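Local coordinates for terminase subunit UL89 protein (Human herpesvirus 5, PDB 3N4P) that forms the large subunit of the viral terminase motor that packages genomic DNA into capsids, this C-terminal domain probably being its nuclease, at residues I122-L125 / S126-Y130; V192-F195 / I196-N200; I259-I262 / M263-L267. All blocks are in the same frame, centred on the assembly; numbering follows the deposited sequence.

In the fold
All three contacts are local: contacts 2 and 3 lie within one helix each, and contact 1 joins the last turn of helix 109-127 to the loop that follows. Contact 3, on helix 256-267, is buried and mostly apolar, its centre about 6 Å from that of the chain, and falls closest to the nuclease site. Contact 2, on helix 187-200, is half buried: its aromatic side packs on helix 256-267, with Phe195 CG 3.6 Å from Ile262 CG1, while its polar side carries an amide-guanidinium stack. Contact 1 is partly buried, Val124 and His128 inside, Ser126 and Pro129 exposed; its centre is about 20 Å from that of contact 3 and about 27 Å from that of contact 2.

Contact 1 (I122-L125 / S126-Y130); sequences ISVL and SLHPY
The imidazole of His128 folds back on the helix it has just left, and its ND1 donates to Val124 O at 2.8 Å. The bond is nearly straight, 164° at the hydrogen, and the oxygen lies at the ring edge, 5° from the ring plane. On the carbonyl side the donor lies only slightly out of the carbonyl plane. With CG set beside its own backbone N (chi1 -53°), the ring turns towards Val124, whose CG1 comes to 3.8 Å from ND1 as the two side chains run at a slant to each other. This is a side-chain-to-backbone hydrogen bond at the C-terminal end of helix 109-127: His128 is the first residue with non-helical backbone angles, and its N bonds Leu125 O at 3.2 Å, an i to i+3 bond, and Val124 O more weakly. Just before it, i to i+4 backbone bonds run from Ser126 N to Ile122 O and from Leu127 N to Ser123 O, both 3.0 Å. The CB of Ser126 lies 3.2 Å from Ser123 O, and CG of Leu127 rests 3.6 Å from that same oxygen. Across the ring, NE2 of His128 is hydrogen-bonded to Glu209 of strand 204-211, which ties the helix end to the sheet.

Contact 2 (V192-F195 / I196-N200); sequences VEQF and ISRFN
Phe195 and Phe199, one turn apart on helix 187-200, form the tightly packed side of an i/i+4 contact within the region that experiment identifies as required for interaction with UL56 and for DNA packaging. Both have CG opposite the backbone N, and the rings run side by side in the same direction. Their planes differ by 33°, an oblique pairing; the nearest approach is Phe195 CZ to Phe199 CD1, 3.6 Å. CB of Phe199 sits over one face of the Phe195 ring, towards its rim. Behind them the backbone bond from Phe199 N to Phe195 O is short, 2.7 Å, and almost linear. Phe195 faces Val261 and Ile262 of helix 256-267, and both rings touch Ile204 of strand 204-211. Val192 and Ile196 are a second apolar pair, lying alongside each other with CG1 of the valine 3.9 Å from CD1 of the isoleucine, and Ile196 also touches Leu232.

The other side is polar and partly exposed, with Ser197 exposed at its margin. The extended chains of Gln194 and Arg198 slant across each other, bringing the amide over one face of the guanidinium with the planes 24° apart. CG of Gln194 lies 3.8 Å from CD of Arg198, so the aliphatic parts pack too. No hydrogen bond joins the two side chains: Gln194 OE1 approaches Arg198 NH1 to 3.2 Å, but at a poor angle, while Gln194 NE2 lies above the middle of the guanidinium, 3.7 Å from CZ of Arg198.

Contact 3 (I259-I262 / M263-L267); sequences IAVI and MATYL
Ile259 and Met263 supply the main apolar contact of this buried turn of helix 256-267. Their side chains lie alongside each other and point the same way; CG2 of Ile259 is 3.9 Å from CG of Met263 and equally far from its CE. The methionine chain bends at its second torsion (chi2 -56°), which carries the terminal methyl back to the isoleucine branch. Beyond this pair, Met263 packs on Ala191 of helix 187-200 and on Tyr66 of strand 62-67, while Ala264 and Thr265 rest on Val85 of strand 80-88. The helix is thus enclosed between the central mixed sheet and a neighbouring helix, consistent with the RNase H-like fold of terminase nuclease domains. The nuclease site is near: the side chain of Ile259 is about 6 Å from those of Asp68, a magnesium ligand, and Asp256, a predicted active-site residue.

Regular backbone bonds hold the turn: Ala264 N to Ala260 O is 3.0 Å, and Tyr266 N to Ile262 O is also 3.0 Å. Met263 N to Ile259 O, 2.9 Å, is more bent at 145°.

The side-chain polar contact belongs to Thr265. Its OG1 lies between the backbone N and the carbonyl carbon (chi1 61°), which turns the hydroxyl back along the helix to 2.8 Å from Ile262 O and 3.0 Å from Val261 O. The one proton can serve either carbonyl. Val261 O also accepts the backbone N of Thr265. The hydroxyl therefore finds acceptors within its own helix, an intrahelical answer to burial of a polar group.

Contact 1 (I122-L125 / S126-Y130)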
loop_
_atom_site.group_PDB
_atom_site.type_symbol
_atom_site.label_atom_id
_atom_site.label_comp_id
_atom_site.label_asym_id
_atom_site.label_seq_id
_atom_site.Cartn_x
_atom_site.Cartn_y
_atom_site.Cartn_z
ATOM N N ILE B 122 -9.852 -11.107 17.661
ATOM C CA ILE B 122 -9.105 -10.602 18.799
ATOM C C ILE B 122 -7.780 -9.976 18.351
ATOM O O ILE B 122 -7.442 -8.882 18.811
ATOM C CB ILE B 122 -8.925 -11.712 19.851
ATOM C CG1 ILE B 122 -10.295 -12.162 20.402
ATOM C CG2 ILE B 122 -7.934 -11.337 21.062
ATOM C CD1 ILE B 122 -10.163 -13.710 20.901
ATOM N N SER B 123 -7.031 -10.609 17.433
ATOM C CA SER B 123 -5.797 -9.967 16.983
ATOM C C SER B 123 -6.098 -8.663 16.246
ATOM O O SER B 123 -5.353 -7.711 16.387
ATOM C CB SER B 123 -4.990 -10.869 16.062
ATOM O OG SER B 123 -4.662 -12.050 16.796
ATOM N N VAL B 124 -7.139 -8.658 15.419
ATOM C CA VAL B 124 -7.497 -7.488 14.680
ATOM C C VAL B 124 -7.878 -6.364 15.633
ATOM O O VAL B 124 -7.438 -5.227 15.411
ATOM C CB VAL B 124 -8.646 -7.724 13.745
ATOM C CG1 VAL B 124 -9.199 -6.331 13.153
ATOM C CG2 VAL B 124 -8.235 -8.619 12.588
ATOM N N LEU B 125 -8.696 -6.651 16.656
ATOM C CA LEU B 125 -9.119 -5.604 17.575
ATOM C C LEU B 125 -7.900 -5.017 18.274
ATOM O O LEU B 125 -7.768 -3.817 18.399
ATOM C CB LEU B 125 -10.114 -6.160 18.653
ATOM C CG LEU B 125 -11.471 -6.469 17.999
ATOM C CD1 LEU B 125 -12.365 -7.031 19.031
ATOM C CD2 LEU B 125 -12.113 -5.232 17.304
ATOM N N SER B 126 -7.014 -5.897 18.701
ATOM C CA SER B 126 -5.722 -5.562 19.276
ATOM C C SER B 126 -4.862 -4.623 18.415
ATOM O O SER B 126 -4.238 -3.691 18.940
ATOM C CB SER B 126 -4.954 -6.856 19.397
ATOM O OG SER B 126 -4.032 -6.748 20.432
ATOM N N LEU B 127 -4.791 -4.893 17.115
ATOM C CA LEU B 127 -4.035 -4.025 16.216
ATOM C C LEU B 127 -4.695 -2.671 15.846
ATOM O O LEU B 127 -4.000 -1.758 15.421
ATOM C CB LEU B 127 -3.635 -4.759 14.933
ATOM C CG LEU B 127 -2.592 -5.836 15.168
ATOM C CD1 LEU B 127 -2.629 -6.890 14.006
ATOM C CD2 LEU B 127 -1.279 -5.129 15.256
ATOM N N HIS B 128 -6.005 -2.530 16.052
ATOM C CA HIS B 128 -6.721 -1.336 15.610
ATOM C C HIS B 128 -7.658 -0.844 16.690
ATOM O O HIS B 128 -8.854 -1.158 16.685
ATOM C CB HIS B 128 -7.525 -1.699 14.372
ATOM C CG HIS B 128 -6.717 -2.340 13.292
ATOM N ND1 HIS B 128 -6.500 -3.701 13.231
ATOM C CD2 HIS B 128 -6.079 -1.808 12.222
ATOM C CE1 HIS B 128 -5.761 -3.980 12.170
ATOM N NE2 HIS B 128 -5.489 -2.845 11.545
ATOM N N PRO B 129 -7.119 -0.085 17.650
ATOM C CA PRO B 129 -7.895 0.138 18.864
ATOM C C PRO B 129 -9.118 1.009 18.603
ATOM O O PRO B 129 -10.054 1.065 19.443
ATOM C CB PRO B 129 -6.912 0.845 19.794
ATOM C CG PRO B 129 -5.783 1.376 18.901
ATOM C CD PRO B 129 -5.888 0.736 17.560
ATOM N N TYR B 130 -9.103 1.700 17.464
ATOM C CA TYR B 130 -10.192 2.601 17.154
ATOM C C TYR B 130 -11.454 1.780 16.908
ATOM O O TYR B 130 -12.526 2.341 16.893
ATOM C CB TYR B 130 -9.860 3.500 15.936
ATOM C CG TYR B 130 -9.370 2.760 14.724
ATOM C CD1 TYR B 130 -8.009 2.465 14.562
ATOM C CD2 TYR B 130 -10.250 2.330 13.745
ATOM C CE1 TYR B 130 -7.554 1.791 13.466
ATOM C CE2 TYR B 130 -9.781 1.584 12.660
ATOM C CZ TYR B 130 -8.438 1.367 12.507
ATOM O OH TYR B 130 -7.965 0.667 11.418
#

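Contact 2 (V192-F195 / I196-N200)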
loop_
_atom_site.group_PDB
_atom_site.type_symbol
_atom_site.label_atom_id
_atom_site.label_comp_id
_atom_site.label_asym_id
_atom_site.label_seq_id
_atom_site.Cartn_x
_atom_site.Cartn_y
_atom_site.Cartn_z
ATOM N N VAL B 192 -21.695 -10.032 -5.581
ATOM C CA VAL B 192 -20.623 -10.322 -6.532
ATOM C C VAL B 192 -20.435 -9.146 -7.485
ATOM O O VAL B 192 -19.321 -8.574 -7.622
ATOM C CB VAL B 192 -20.893 -11.672 -7.244
ATOM C CG1 VAL B 192 -20.143 -11.773 -8.563
ATOM C CG2 VAL B 192 -20.467 -12.807 -6.311
ATOM N N GLU B 193 -21.533 -8.761 -8.126
ATOM C CA GLU B 193 -21.512 -7.662 -9.062
ATOM C C GLU B 193 -21.048 -6.340 -8.437
ATOM O O GLU B 193 -20.314 -5.605 -9.060
ATOM C CB GLU B 193 -22.889 -7.534 -9.702
ATOM C CG GLU B 193 -23.000 -6.394 -10.617
ATOM C CD GLU B 193 -22.546 -6.688 -12.056
ATOM O OE1 GLU B 193 -21.421 -6.259 -12.450
ATOM O OE2 GLU B 193 -23.331 -7.342 -12.784
ATOM N N GLN B 194 -21.494 -6.019 -7.236
ATOM C CA GLN B 194 -20.956 -4.855 -6.510
ATOM C C GLN B 194 -19.420 -4.944 -6.185
ATOM O O GLN B 194 -18.679 -3.962 -6.302
ATOM C CB GLN B 194 -21.728 -4.610 -5.177
ATOM C CG GLN B 194 -21.101 -3.427 -4.401
ATOM C CD GLN B 194 -21.482 -3.307 -2.947
ATOM O OE1 GLN B 194 -20.906 -3.977 -2.052
ATOM N NE2 GLN B 194 -22.420 -2.413 -2.687
ATOM N N PHE B 195 -18.955 -6.110 -5.742
ATOM C CA PHE B 195 -17.503 -6.296 -5.538
ATOM C C PHE B 195 -16.666 -6.013 -6.811
ATOM O O PHE B 195 -15.721 -5.190 -6.823
ATOM C CB PHE B 195 -17.220 -7.707 -5.092
ATOM C CG PHE B 195 -15.797 -7.929 -4.793
ATOM C CD1 PHE B 195 -15.268 -7.480 -3.594
ATOM C CD2 PHE B 195 -14.965 -8.519 -5.727
ATOM C CE1 PHE B 195 -13.925 -7.658 -3.320
ATOM C CE2 PHE B 195 -13.608 -8.720 -5.408
ATOM C CZ PHE B 195 -13.120 -8.271 -4.223
ATOM N N ILE B 196 -17.038 -6.686 -7.893
ATOM C CA ILE B 196 -16.267 -6.606 -9.087
ATOM C C ILE B 196 -16.130 -5.126 -9.423
ATOM O O ILE B 196 -15.041 -4.654 -9.778
ATOM C CB ILE B 196 -16.928 -7.440 -10.204
ATOM C CG1 ILE B 196 -16.678 -8.931 -9.938
ATOM C CG2 ILE B 196 -16.477 -7.003 -11.659
ATOM C CD1 ILE B 196 -17.616 -9.823 -10.773
ATOM N N SER B 197 -17.224 -4.374 -9.285
ATOM C CA SER B 197 -17.197 -2.983 -9.698
ATOM C C SER B 197 -16.341 -2.155 -8.742
ATOM O O SER B 197 -15.543 -1.338 -9.202
ATOM C CB SER B 197 -18.617 -2.413 -9.833
ATOM O OG SER B 197 -18.553 -1.008 -9.838
ATOM N N ARG B 198 -16.506 -2.353 -7.428
ATOM C CA ARG B 198 -15.636 -1.691 -6.439
ATOM C C ARG B 198 -14.156 -1.985 -6.549
ATOM O O ARG B 198 -13.330 -1.080 -6.371
ATOM C CB ARG B 198 -16.074 -1.971 -4.966
ATOM C CG ARG B 198 -17.309 -1.126 -4.630
ATOM C CD ARG B 198 -17.945 -1.561 -3.305
ATOM N NE ARG B 198 -18.831 -0.514 -2.777
ATOM C CZ ARG B 198 -19.428 -0.570 -1.571
ATOM N NH1 ARG B 198 -19.234 -1.603 -0.793
ATOM N NH2 ARG B 198 -20.204 0.416 -1.127
ATOM N N PHE B 199 -13.817 -3.252 -6.771
ATOM C CA PHE B 199 -12.432 -3.686 -6.915
ATOM C C PHE B 199 -11.821 -2.981 -8.121
ATOM O O PHE B 199 -10.804 -2.302 -7.998
ATOM C CB PHE B 199 -12.391 -5.195 -7.114
ATOM C CG PHE B 199 -11.063 -5.763 -6.953
ATOM C CD1 PHE B 199 -10.604 -6.144 -5.684
ATOM C CD2 PHE B 199 -10.246 -5.943 -8.041
ATOM C CE1 PHE B 199 -9.350 -6.675 -5.539
ATOM C CE2 PHE B 199 -8.951 -6.482 -7.878
ATOM C CZ PHE B 199 -8.513 -6.836 -6.633
ATOM N N ASN B 200 -12.474 -3.082 -9.280
ATOM C CA ASN B 200 -12.003 -2.412 -10.497
ATOM C C ASN B 200 -11.817 -0.946 -10.326
ATOM O O ASN B 200 -10.929 -0.352 -10.944
ATOM C CB ASN B 200 -12.918 -2.681 -11.700
ATOM C CG ASN B 200 -12.631 -4.042 -12.332
ATOM O OD1 ASN B 200 -11.584 -4.607 -12.071
ATOM N ND2 ASN B 200 -13.551 -4.574 -13.123
#

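Contact 3 (I259-I262 / M263-L267)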
loop_
_atom_site.group_PDB
_atom_site.type_symbol
_atom_site.label_atom_id
_atom_site.label_comp_id
_atom_site.label_asym_id
_atom_site.label_seq_id
_atom_site.Cartn_x
_atom_site.Cartn_y
_atom_site.Cartn_z
ATOM N N ILE B 259 -15.578 -15.245 -1.648
ATOM C CA ILE B 259 -16.981 -14.990 -1.306
ATOM C C ILE B 259 -17.060 -14.370 0.080
ATOM O O ILE B 259 -17.877 -13.460 0.321
ATOM C CB ILE B 259 -17.786 -16.296 -1.213
ATOM C CG1 ILE B 259 -17.934 -17.004 -2.571
ATOM C CG2 ILE B 259 -19.262 -16.031 -0.676
ATOM C CD1 ILE B 259 -18.579 -18.417 -2.313
ATOM N N ALA B 260 -16.241 -14.877 1.023
ATOM C CA ALA B 260 -16.309 -14.281 2.344
ATOM C C ALA B 260 -15.954 -12.798 2.324
ATOM O O ALA B 260 -16.566 -12.013 3.031
ATOM C CB ALA B 260 -15.476 -15.019 3.316
ATOM N N VAL B 261 -14.979 -12.408 1.523
ATOM C CA VAL B 261 -14.656 -11.001 1.413
ATOM C C VAL B 261 -15.817 -10.270 0.687
ATOM O O VAL B 261 -16.255 -9.228 1.093
ATOM C CB VAL B 261 -13.328 -10.860 0.597
ATOM C CG1 VAL B 261 -13.049 -9.388 0.135
ATOM C CG2 VAL B 261 -12.179 -11.495 1.401
ATOM N N ILE B 262 -16.304 -10.826 -0.400
ATOM C CA ILE B 262 -17.410 -10.210 -1.110
ATOM C C ILE B 262 -18.598 -9.908 -0.141
ATOM O O ILE B 262 -19.167 -8.841 -0.178
ATOM C CB ILE B 262 -17.801 -11.097 -2.312
ATOM C CG1 ILE B 262 -16.673 -11.064 -3.344
ATOM C CG2 ILE B 262 -19.116 -10.633 -2.978
ATOM C CD1 ILE B 262 -16.841 -11.971 -4.506
ATOM N N MET B 263 -18.881 -10.812 0.791
ATOM C CA MET B 263 -20.048 -10.687 1.632
ATOM C C MET B 263 -19.786 -9.774 2.819
ATOM O O MET B 263 -20.624 -8.956 3.158
ATOM C CB MET B 263 -20.536 -12.054 2.087
ATOM C CG MET B 263 -20.985 -12.941 1.000
ATOM S SD MET B 263 -22.327 -12.214 -0.074
ATOM C CE MET B 263 -22.171 -13.460 -1.350
ATOM N N ALA B 264 -18.626 -9.875 3.437
ATOM C CA ALA B 264 -18.348 -8.908 4.490
ATOM C C ALA B 264 -18.451 -7.490 3.917
ATOM O O ALA B 264 -19.035 -6.612 4.555
ATOM C CB ALA B 264 -16.982 -9.158 5.145
ATOM N N THR B 265 -17.892 -7.257 2.736
ATOM C CA THR B 265 -17.924 -5.908 2.151
ATOM C C THR B 265 -19.358 -5.465 1.860
ATOM O O THR B 265 -19.750 -4.362 2.219
ATOM C CB THR B 265 -16.991 -5.788 0.904
ATOM O OG1 THR B 265 -17.408 -6.695 -0.132
ATOM C CG2 THR B 265 -15.571 -6.163 1.290
ATOM N N TYR B 266 -20.148 -6.350 1.266
ATOM C CA TYR B 266 -21.552 -6.154 1.025
ATOM C C TYR B 266 -22.402 -5.820 2.283
ATOM O O TYR B 266 -23.259 -4.909 2.239
ATOM C CB TYR B 266 -22.086 -7.421 0.389
ATOM C CG TYR B 266 -23.510 -7.361 -0.070
ATOM C CD1 TYR B 266 -23.877 -6.525 -1.149
ATOM C CD2 TYR B 266 -24.493 -8.165 0.529
ATOM C CE1 TYR B 266 -25.170 -6.460 -1.605
ATOM C CE2 TYR B 266 -25.816 -8.123 0.059
ATOM C CZ TYR B 266 -26.139 -7.252 -1.002
ATOM O OH TYR B 266 -27.419 -7.169 -1.497
ATOM N N LEU B 267 -22.210 -6.546 3.394
ATOM C CA LEU B 267 -23.068 -6.255 4.515
ATOM C C LEU B 267 -22.600 -5.010 5.257
ATOM O O LEU B 267 -23.260 -4.588 6.178
ATOM C CB LEU B 267 -23.209 -7.418 5.472
ATOM C CG LEU B 267 -23.959 -8.748 5.354
ATOM C CD1 LEU B 267 -25.041 -8.868 4.269
ATOM C CD2 LEU B 267 -22.999 -9.868 5.295
#